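Local coordinates for protein cytochrome P450 (Rhodococcus erythropolis, PDB 3WEC) that binds heme and, as a cytochrome P450 monooxygenase, hydroxylates the quinoline nitrogen in the biosynthesis of aurachin alkaloid antibiotics, at residues E83-L89 and V185-F190. Sequence-based numbering, arbitrary orientation.
Sequences EDMPPFL and VLDINF. With AUI (3-[(2E,6E,9R)-9-hydroxy-3,7,11-trimethyldodeca-2,6,10-trien-1-yl]-2-methylquinolin-4(1H)-one), chain C.
Ile188 lies over one face of the Phe88 ring, its CG1 3.8 Å from the ring centroid. At 15° off the ring normal this is a CH-pi contact, displaced toward the rim. With CG anti to its backbone N (chi1 -180°), the Phe88 ring reaches past the Val185, Leu186 and Asp187 carbonyls to Ile188. The carbonyl oxygen of Leu186 meets the ring edge near its plane, with O 3.3 Å from Phe88 CE2. Phe190 repeats the scheme with proline: Pro86 CD sits over its face, 4.1 Å from the centroid, and the two side chains cross at about a right angle. Met85, bent at chi2 and chi3, brings SD obliquely to 3.7 Å from Phe190 CZ, a Met-aromatic contact. Its CE methyl continues to Ile188 CG2, so Met85 touches both Phe190 and Ile188, the residue that covers Phe88. Beyond Phe88, one nearly straight backbone hydrogen bond joins the loops, from Leu89 N to Val185 O (3.1 Å, N-H...O 166°). The Asp187 carboxylate lies beside the substrate, OD1 3.7 Å from AUI C17, and accepts hydrogen bonds from Gly398 N (to OD1) and Leu399 N (to OD2), which ties loop 185-190 to a third part of the chain. AUI C20 is 3.8 Å from Ile188 CD1, and Phe88 CZ touches the same carbon, while Leu186 CD2 packs against the quinolone at N10. Phe88, Leu186, Asp187 and Ile188 thus form part of a largely apolar wall alongside the aurachin intermediate, whereas Met85 and Phe190 also pack on helix 73-81. By family topology, 83-89 belongs to the B-C region and 185-190 is the F-G loop, between helices 172-182 and 194-216; their meeting is characteristic of the roof of a P450 active site.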
# COMPACT_ATOMS: atom_id res chain seq x y z
N GLU A 83 24.79 -2.41 -4.58
CA GLU A 83 24.45 -1.71 -3.34
C GLU A 83 23.75 -2.63 -2.32
O GLU A 83 23.07 -3.58 -2.70
CB GLU A 83 23.56 -0.51 -3.69
CG GLU A 83 23.62 0.66 -2.71
CD GLU A 83 24.94 1.41 -2.77
OE1 GLU A 83 25.57 1.47 -3.86
OE2 GLU A 83 25.35 1.94 -1.71
N ASP A 84 23.91 -2.34 -1.04
CA ASP A 84 23.27 -3.12 0.03
C ASP A 84 21.76 -2.81 0.06
O ASP A 84 21.38 -1.68 -0.16
CB ASP A 84 23.86 -2.75 1.39
CG ASP A 84 25.15 -3.49 1.75
OD1 ASP A 84 25.76 -4.24 0.93
OD2 ASP A 84 25.57 -3.31 2.91
N MET A 85 20.93 -3.82 0.34
CA MET A 85 19.50 -3.63 0.64
C MET A 85 19.27 -2.63 1.77
O MET A 85 19.87 -2.77 2.82
CB MET A 85 18.83 -4.95 1.04
CG MET A 85 18.36 -5.85 -0.10
SD MET A 85 17.18 -5.10 -1.24
CE MET A 85 15.67 -4.98 -0.26
N PRO A 86 18.38 -1.65 1.56
CA PRO A 86 17.84 -0.77 2.60
C PRO A 86 16.93 -1.59 3.51
O PRO A 86 16.54 -2.69 3.12
CB PRO A 86 17.02 0.24 1.79
CG PRO A 86 16.61 -0.51 0.58
CD PRO A 86 17.80 -1.34 0.24
N PRO A 87 16.62 -1.10 4.73
CA PRO A 87 15.64 -1.81 5.57
C PRO A 87 14.32 -2.00 4.83
O PRO A 87 13.75 -1.05 4.30
CB PRO A 87 15.42 -0.87 6.76
CG PRO A 87 16.57 0.06 6.76
CD PRO A 87 17.05 0.17 5.33
N PHE A 88 13.87 -3.25 4.76
CA PHE A 88 12.73 -3.61 3.95
C PHE A 88 11.92 -4.73 4.61
O PHE A 88 12.50 -5.75 5.04
CB PHE A 88 13.23 -4.01 2.55
CG PHE A 88 12.15 -4.41 1.59
CD1 PHE A 88 12.22 -5.63 0.93
CD2 PHE A 88 11.06 -3.57 1.34
CE1 PHE A 88 11.24 -6.00 0.03
CE2 PHE A 88 10.07 -3.95 0.44
CZ PHE A 88 10.16 -5.17 -0.21
N LEU A 89 10.61 -4.50 4.75
CA LEU A 89 9.63 -5.52 5.15
C LEU A 89 9.85 -6.75 4.29
O LEU A 89 9.90 -6.65 3.07
CB LEU A 89 8.19 -5.04 4.90
CG LEU A 89 7.15 -4.65 5.96
CD1 LEU A 89 5.76 -4.74 5.33
CD2 LEU A 89 7.19 -5.49 7.22
N VAL A 185 9.76 1.54 4.77
CA VAL A 185 10.14 0.16 4.83
C VAL A 185 9.14 -0.70 4.00
O VAL A 185 9.35 -1.88 3.80
CB VAL A 185 10.24 -0.18 6.35
CG1 VAL A 185 9.76 -1.59 6.74
CG2 VAL A 185 11.62 0.21 6.90
N LEU A 186 8.12 -0.08 3.42
CA LEU A 186 7.19 -0.80 2.52
C LEU A 186 7.82 -0.90 1.14
O LEU A 186 7.55 -1.79 0.39
CB LEU A 186 5.86 -0.02 2.35
CG LEU A 186 4.47 -0.73 2.43
CD1 LEU A 186 3.35 0.20 1.97
CD2 LEU A 186 4.40 -2.14 1.81
N ASP A 187 8.66 0.06 0.79
CA ASP A 187 9.15 0.10 -0.57
C ASP A 187 10.66 -0.18 -0.58
O ASP A 187 11.34 -0.07 0.46
CB ASP A 187 8.75 1.43 -1.22
CG ASP A 187 8.71 1.39 -2.77
OD1 ASP A 187 9.16 0.43 -3.44
OD2 ASP A 187 8.27 2.40 -3.36
N ILE A 188 11.17 -0.57 -1.74
CA ILE A 188 12.61 -0.69 -1.91
C ILE A 188 13.14 0.64 -2.44
O ILE A 188 12.62 1.16 -3.42
CB ILE A 188 12.98 -1.83 -2.89
CG1 ILE A 188 12.16 -3.10 -2.58
CG2 ILE A 188 14.50 -2.06 -2.89
CD1 ILE A 188 12.68 -4.37 -3.26
N ASN A 189 14.19 1.16 -1.81
CA ASN A 189 14.83 2.41 -2.23
C ASN A 189 16.30 2.38 -1.88
O ASN A 189 16.65 2.41 -0.69
CB ASN A 189 14.21 3.61 -1.52
CG ASN A 189 14.49 4.93 -2.24
OD1 ASN A 189 13.59 5.54 -2.78
ND2 ASN A 189 15.74 5.38 -2.23
N PHE A 190 17.15 2.32 -2.91
CA PHE A 190 18.59 2.32 -2.76
C PHE A 190 19.13 3.73 -2.82
O PHE A 190 20.31 3.95 -3.12
CB PHE A 190 19.21 1.53 -3.90
CG PHE A 190 19.00 0.07 -3.82
CD1 PHE A 190 19.93 -0.73 -3.18
CD2 PHE A 190 17.87 -0.51 -4.38
CE1 PHE A 190 19.73 -2.10 -3.10
CE2 PHE A 190 17.67 -1.88 -4.31
CZ PHE A 190 18.59 -2.68 -3.66
O13 AUI C . 3.39 -7.15 -1.06
C1 AUI C . 2.77 -6.20 -0.54
C4 AUI C . 2.47 -6.25 0.90
C5 AUI C . 2.89 -7.32 1.68
C6 AUI C . 2.62 -7.35 3.05
C7 AUI C . 1.93 -6.25 3.59
C8 AUI C . 1.49 -5.15 2.85
C9 AUI C . 1.74 -5.09 1.49
N10 AUI C . 1.36 -4.01 0.74
C3 AUI C . 1.59 -3.90 -0.59
C11 AUI C . 1.13 -2.67 -1.36
C2 AUI C . 2.31 -5.00 -1.31
C12 AUI C . 2.58 -4.88 -2.79
C14 AUI C . 3.59 -3.75 -3.00
C15 AUI C . 4.82 -3.44 -2.50
C26 AUI C . 5.59 -4.21 -1.45
C16 AUI C . 5.40 -2.16 -3.06
C17 AUI C . 6.71 -2.27 -3.84
C18 AUI C . 7.44 -3.56 -3.62
C19 AUI C . 8.46 -4.04 -4.37
C27 AUI C . 9.07 -3.32 -5.55
C20 AUI C . 9.05 -5.36 -3.96
C21 AUI C . 8.34 -6.61 -4.50
O28 AUI C . 8.91 -7.71 -3.79
C22 AUI C . 6.85 -6.70 -4.25
C23 AUI C . 6.21 -7.44 -3.30
C24 AUI C . 4.72 -7.37 -3.32
C25 AUI C . 6.81 -8.31 -2.22